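Local coordinates for protein inositol polyphosphate multikinase alpha (PDB 4FRF) that phosphorylates several inositol phosphates with ATP, converting inositol 1,4,5-trisphosphate to the 1,3,4,5,6-pentakisphosphate, at residues A[80-85]-A[127-132]; A[158-163]-A[175-180]. All blocks are in the same frame, centred on the assembly; numbering follows the deposited sequence.

Interaction 1 of 2, residues A[80-85]-A[127-132]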
loop_
_atom_site.group_PDB
_atom_site.type_symbol
_atom_site.label_atom_id
_atom_site.label_comp_id
_atom_site.label_asym_id
_atom_site.label_seq_id
_atom_site.Cartn_x
_atom_site.Cartn_y
_atom_site.Cartn_z
ATOM N N TYR A 80 -32.092 -4.017 3.195
ATOM C CA TYR A 80 -32.219 -3.224 1.976
ATOM C C TYR A 80 -33.372 -3.680 1.122
ATOM O O TYR A 80 -33.553 -4.877 0.897
ATOM C CB TYR A 80 -30.916 -3.225 1.172
ATOM C CG TYR A 80 -29.790 -2.436 1.825
ATOM C CD1 TYR A 80 -29.638 -1.066 1.592
ATOM C CD2 TYR A 80 -28.887 -3.064 2.680
ATOM C CE1 TYR A 80 -28.622 -0.352 2.202
ATOM C CE2 TYR A 80 -27.865 -2.358 3.282
ATOM C CZ TYR A 80 -27.732 -1.011 3.036
ATOM O OH TYR A 80 -26.718 -0.326 3.647
ATOM N N THR A 81 -34.172 -2.718 0.669
ATOM C CA THR A 81 -35.358 -3.012 -0.128
ATOM C C THR A 81 -34.968 -3.208 -1.580
ATOM O O THR A 81 -35.217 -4.295 -2.170
ATOM C CB THR A 81 -36.394 -1.867 -0.038
ATOM O OG1 THR A 81 -37.018 -1.869 1.285
ATOM C CG2 THR A 81 -37.466 -2.083 -1.095
ATOM N N LYS A 82 -34.367 -2.138 -2.155
ATOM C CA LYS A 82 -33.860 -2.205 -3.509
ATOM C C LYS A 82 -32.417 -1.738 -3.494
ATOM O O LYS A 82 -32.140 -0.538 -3.584
ATOM C CB LYS A 82 -34.701 -1.337 -4.444
ATOM C CG LYS A 82 -36.069 -1.890 -4.680
ATOM C CD LYS A 82 -36.947 -0.965 -5.527
ATOM C CE LYS A 82 -38.420 -1.448 -5.542
ATOM N NZ LYS A 82 -38.537 -2.947 -5.577
ATOM N N PRO A 83 -31.487 -2.682 -3.325
ATOM C CA PRO A 83 -30.090 -2.318 -3.210
ATOM C C PRO A 83 -29.326 -2.554 -4.493
ATOM O O PRO A 83 -29.479 -3.602 -5.113
ATOM C CB PRO A 83 -29.584 -3.273 -2.136
ATOM C CG PRO A 83 -30.426 -4.514 -2.310
ATOM C CD PRO A 83 -31.736 -4.080 -2.920
ATOM N N SER A 84 -28.528 -1.570 -4.899
ATOM C CA SER A 84 -27.423 -1.802 -5.827
ATOM C C SER A 84 -26.230 -2.239 -5.003
ATOM O O SER A 84 -25.986 -1.690 -3.932
ATOM C CB SER A 84 -27.073 -0.525 -6.591
ATOM O OG SER A 84 -28.155 -0.071 -7.390
ATOM N N VAL A 85 -25.486 -3.218 -5.502
ATOM C CA VAL A 85 -24.348 -3.778 -4.762
ATOM C C VAL A 85 -23.103 -3.989 -5.665
ATOM O O VAL A 85 -23.237 -4.240 -6.858
ATOM C CB VAL A 85 -24.748 -5.105 -4.058
ATOM C CG1 VAL A 85 -25.242 -6.098 -5.060
ATOM C CG2 VAL A 85 -23.576 -5.684 -3.304
ATOM N N GLU A 127 -24.252 -5.094 -9.289
ATOM C CA GLU A 127 -25.629 -5.148 -9.775
ATOM C C GLU A 127 -26.324 -3.826 -9.431
ATOM O O GLU A 127 -26.265 -3.358 -8.291
ATOM C CB GLU A 127 -26.379 -6.314 -9.143
ATOM C CG GLU A 127 -27.879 -6.324 -9.444
ATOM C CD GLU A 127 -28.631 -7.370 -8.642
ATOM O OE1 GLU A 127 -28.249 -7.571 -7.467
ATOM O OE2 GLU A 127 -29.607 -7.977 -9.180
ATOM N N VAL A 128 -26.969 -3.223 -10.419
ATOM C CA VAL A 128 -27.397 -1.833 -10.307
ATOM C C VAL A 128 -28.839 -1.637 -10.793
ATOM O O VAL A 128 -29.340 -2.423 -11.592
ATOM C CB VAL A 128 -26.418 -0.918 -11.057
ATOM C CG1 VAL A 128 -27.118 0.305 -11.615
ATOM C CG2 VAL A 128 -25.312 -0.526 -10.141
ATOM N N TYR A 129 -29.515 -0.611 -10.289
ATOM C CA TYR A 129 -30.958 -0.467 -10.531
ATOM C C TYR A 129 -31.331 0.799 -11.325
ATOM O O TYR A 129 -31.548 1.866 -10.749
ATOM C CB TYR A 129 -31.723 -0.533 -9.196
ATOM C CG TYR A 129 -33.202 -0.244 -9.301
ATOM C CD1 TYR A 129 -34.064 -1.130 -9.947
ATOM C CD2 TYR A 129 -33.749 0.896 -8.723
ATOM C CE1 TYR A 129 -35.410 -0.856 -10.053
ATOM C CE2 TYR A 129 -35.109 1.168 -8.818
ATOM C CZ TYR A 129 -35.926 0.293 -9.483
ATOM O OH TYR A 129 -37.269 0.555 -9.562
ATOM N N ASP A 130 -31.408 0.668 -12.648
ATOM C CA ASP A 130 -31.771 1.792 -13.524
ATOM C C ASP A 130 -33.158 2.346 -13.177
ATOM O O ASP A 130 -34.173 1.670 -13.373
ATOM C CB ASP A 130 -31.729 1.344 -14.990
ATOM C CG ASP A 130 -31.947 2.494 -15.972
ATOM O OD1 ASP A 130 -32.943 3.249 -15.825
ATOM O OD2 ASP A 130 -31.152 2.597 -16.936
ATOM N N HIS A 131 -33.200 3.584 -12.686
ATOM C CA HIS A 131 -34.456 4.183 -12.214
ATOM C C HIS A 131 -35.402 4.561 -13.344
ATOM O O HIS A 131 -36.613 4.698 -13.130
ATOM C CB HIS A 131 -34.185 5.396 -11.325
ATOM C CG HIS A 131 -33.502 5.057 -10.037
ATOM N ND1 HIS A 131 -34.037 5.370 -8.806
ATOM C CD2 HIS A 131 -32.337 4.409 -9.788
ATOM C CE1 HIS A 131 -33.223 4.941 -7.855
ATOM N NE2 HIS A 131 -32.190 4.348 -8.424
ATOM N N LYS A 132 -34.864 4.724 -14.547
ATOM C CA LYS A 132 -35.710 5.059 -15.692
ATOM C C LYS A 132 -36.457 3.837 -16.225
ATOM O O LYS A 132 -37.614 3.937 -16.626
ATOM C CB LYS A 132 -34.894 5.727 -16.806
ATOM C CG LYS A 132 -35.752 6.515 -17.805
ATOM C CD LYS A 132 -34.894 7.417 -18.686
ATOM C CE LYS A 132 -35.687 7.953 -19.866
ATOM N NZ LYS A 132 -36.886 8.714 -19.430
#
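Two backbone hydrogen bonds close an antiparallel hydrogen-bonded pair between Val85 and Glu127. Val85 N donates to Glu127 O at 2.9 Å, lying in the plane of that carbonyl, and Glu127 N returns a bond to Val85 O at 2.8 Å, nearly along the C=O axis. Towards Lys82 the strands no longer continue as a ladder: Ser84 OG, anti to its own carbonyl carbon (chi1 -62°), takes a weak, bent bond from Tyr129 N at 3.2 Å. The same hydroxyl is hydrogen-bonded to Asn217 ND2, so this side chain bridges, weakly on the Tyr129 side, to Asn217 just after strand 209-216. Ser84 CB lies alongside Val128, 4.0 Å from its CG2. The side chains of the bonded pair, Val85 and Glu127, lie on the same face of the sheet and cross obliquely; Glu127, extended, brings OE1 to 4.1 Å from Val85 CG1. The aliphatic part of Lys82 reaches the Tyr129 ring, CD standing 4.3 Å from CZ, and Phe136 meets both side chains from the neighbouring strand. The pair joins strands 83-90 and 121-130, with 209-216 next across, in the antiparallel sheet of the ATP-grasp inositol phosphate kinase fold.

Interaction 2 of 2, residues A[158-163]-A[175-180]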
loop_
_atom_site.group_PDB
_atom_site.type_symbol
_atom_site.label_atom_id
_atom_site.label_comp_id
_atom_site.label_asym_id
_atom_site.label_seq_id
_atom_site.Cartn_x
_atom_site.Cartn_y
_atom_site.Cartn_z
ATOM N N LYS A 158 -20.628 4.370 -13.056
ATOM C CA LYS A 158 -21.877 3.724 -13.368
ATOM C C LYS A 158 -22.551 3.348 -12.063
ATOM O O LYS A 158 -23.726 3.657 -11.839
ATOM C CB LYS A 158 -21.628 2.464 -14.189
ATOM C CG LYS A 158 -21.507 2.686 -15.687
ATOM C CD LYS A 158 -21.146 1.377 -16.381
ATOM C CE LYS A 158 -21.390 1.441 -17.876
ATOM N NZ LYS A 158 -20.871 0.218 -18.552
ATOM N N PHE A 159 -21.769 2.745 -11.171
ATOM C CA PHE A 159 -22.289 2.211 -9.920
ATOM C C PHE A 159 -23.111 3.234 -9.122
ATOM O O PHE A 159 -23.897 2.857 -8.252
ATOM C CB PHE A 159 -21.147 1.656 -9.067
ATOM C CG PHE A 159 -21.598 1.077 -7.766
ATOM C CD1 PHE A 159 -22.153 -0.181 -7.714
ATOM C CD2 PHE A 159 -21.471 1.799 -6.588
ATOM C CE1 PHE A 159 -22.605 -0.709 -6.511
ATOM C CE2 PHE A 159 -21.921 1.276 -5.382
ATOM C CZ PHE A 159 -22.486 0.021 -5.347
ATOM N N VAL A 160 -22.935 4.519 -9.426
ATOM C CA VAL A 160 -23.666 5.574 -8.726
ATOM C C VAL A 160 -24.481 6.451 -9.665
ATOM O O VAL A 160 -24.653 7.647 -9.413
ATOM C CB VAL A 160 -22.732 6.467 -7.882
ATOM C CG1 VAL A 160 -22.378 5.776 -6.578
ATOM C CG2 VAL A 160 -21.479 6.841 -8.668
ATOM N N SER A 161 -25.004 5.853 -10.730
ATOM C CA SER A 161 -25.863 6.580 -11.663
ATOM C C SER A 161 -27.294 6.018 -11.674
ATOM O O SER A 161 -27.547 4.926 -11.170
ATOM C CB SER A 161 -25.270 6.542 -13.070
ATOM O OG SER A 161 -23.882 6.828 -13.037
ATOM N N SER A 162 -28.227 6.774 -12.244
ATOM C CA SER A 162 -29.582 6.267 -12.468
ATOM C C SER A 162 -29.718 5.680 -13.874
ATOM O O SER A 162 -30.704 5.033 -14.186
ATOM C CB SER A 162 -30.619 7.365 -12.248
ATOM O OG SER A 162 -30.254 8.548 -12.934
ATOM N N ASN A 163 -28.685 5.862 -14.689
ATOM C CA ASN A 163 -28.701 5.444 -16.089
ATOM C C ASN A 163 -27.846 4.218 -16.349
ATOM O O ASN A 163 -26.672 4.158 -15.946
ATOM C CB ASN A 163 -28.182 6.582 -16.967
ATOM C CG ASN A 163 -28.364 7.945 -16.318
ATOM O OD1 ASN A 163 -27.381 8.613 -15.941
ATOM N ND2 ASN A 163 -29.631 8.354 -16.144
ATOM N N ALA A 175 -25.287 10.955 -11.281
ATOM C CA ALA A 175 -24.736 10.785 -9.936
ATOM C C ALA A 175 -25.769 10.640 -8.801
ATOM O O ALA A 175 -26.746 11.402 -8.706
ATOM C CB ALA A 175 -23.744 11.912 -9.613
ATOM N N PHE A 176 -25.624 9.537 -8.069
ATOM C CA PHE A 176 -25.923 9.486 -6.649
ATOM C C PHE A 176 -24.564 9.560 -5.920
ATOM O O PHE A 176 -24.442 9.185 -4.744
ATOM C CB PHE A 176 -26.619 8.172 -6.284
ATOM C CG PHE A 176 -27.868 7.893 -7.072
ATOM C CD1 PHE A 176 -27.922 6.815 -7.952
ATOM C CD2 PHE A 176 -29.019 8.646 -6.868
ATOM C CE1 PHE A 176 -29.078 6.528 -8.656
ATOM C CE2 PHE A 176 -30.201 8.348 -7.559
ATOM C CZ PHE A 176 -30.227 7.293 -8.453
ATOM N N ALA A 177 -23.539 9.999 -6.657
ATOM C CA ALA A 177 -22.169 10.038 -6.165
ATOM C C ALA A 177 -22.063 10.848 -4.887
ATOM O O ALA A 177 -21.434 10.425 -3.916
ATOM C CB ALA A 177 -21.259 10.601 -7.216
ATOM N N SER A 178 -22.716 11.994 -4.870
ATOM C CA SER A 178 -22.687 12.845 -3.699
ATOM C C SER A 178 -23.342 12.227 -2.432
ATOM O O SER A 178 -23.057 12.652 -1.319
ATOM C CB SER A 178 -23.293 14.210 -4.027
ATOM O OG SER A 178 -23.659 14.898 -2.850
ATOM N N SER A 179 -24.206 11.231 -2.593
ATOM C CA SER A 179 -24.892 10.661 -1.414
ATOM C C SER A 179 -24.509 9.215 -1.099
ATOM O O SER A 179 -24.704 8.747 0.014
ATOM C CB SER A 179 -26.404 10.802 -1.528
ATOM O OG SER A 179 -26.830 10.381 -2.796
ATOM N N VAL A 180 -23.940 8.518 -2.067
ATOM C CA VAL A 180 -23.367 7.218 -1.790
ATOM C C VAL A 180 -21.894 7.358 -1.390
ATOM O O VAL A 180 -21.483 6.894 -0.322
ATOM C CB VAL A 180 -23.478 6.290 -2.993
ATOM C CG1 VAL A 180 -22.754 4.993 -2.718
ATOM C CG2 VAL A 180 -24.911 6.026 -3.308
#
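From CB outward, the side chain of Phe176 runs along the backbone of 160-162. Its CB lies 3.7 Å from Val160 O, the same oxygen that accepts the hydrogen bond from Phe176 N in the carbonyl plane, almost straight at the hydrogen (168°). With CG anti to the carbonyl carbon (chi1 -56°), the ring leaves beside its own backbone N and follows the chain of the other segment. CD1 stays near Val160 O; CE1 then meets Ser161 O at 3.4 Å, the oxygen sitting at the ring edge near its plane. At the tip, CZ packs against Ser162 CB at 3.8 Å, while the Ser162 hydroxyl is engaged by Ser174 OG. Tyr215 and His131 also touch this ring, the latter with planes inclined by about 45°. Phe176 occupies the N-cap position of helix 177-180, a short helical turn entered from the loop that follows helix 149-158, and its carbonyl oxygen accepts from both Ser179 N and Val180 N. An alanine at Phe176 would probably loosen the packing of the helix start against 161-162, since the ring contacts with Ser161, Ser162, His131 and Tyr215 would go while the backbone bond to Val160 could remain. Against the helix, Val160 spreads its two methyls: CG2, in the crowded position between N and carbonyl carbon, rests on Ala177 CB, and CG1 reaches Val180 CB at 3.8 Å as the two valines cross obliquely. Tyr181 adds a further contact to Val160.

Interactions 1 and 2 lie on the same side of the chain's centre, their centres about 11 Å apart, and they touch directly. His131 N lies 3.3 Å from Ser162 O, a probable hydrogen bond that ties the turn after strand 121-130 to the loop 158-163. The imidazole continues the junction: NE2, hydrogen-bonded to Asn217 OD1, packs 3.5 Å from Phe176 CZ, so that His131 meets both segments of interaction 2. At the other end of interaction 1, Val85 C packs against Phe159 CE1 at 3.4 Å. Strand 209-216 connects them too: Tyr215 bonds Ser84 through its backbone, its hydroxyl hydrogen-bonds to Phe159 O, and it touches Phe176 and Val180.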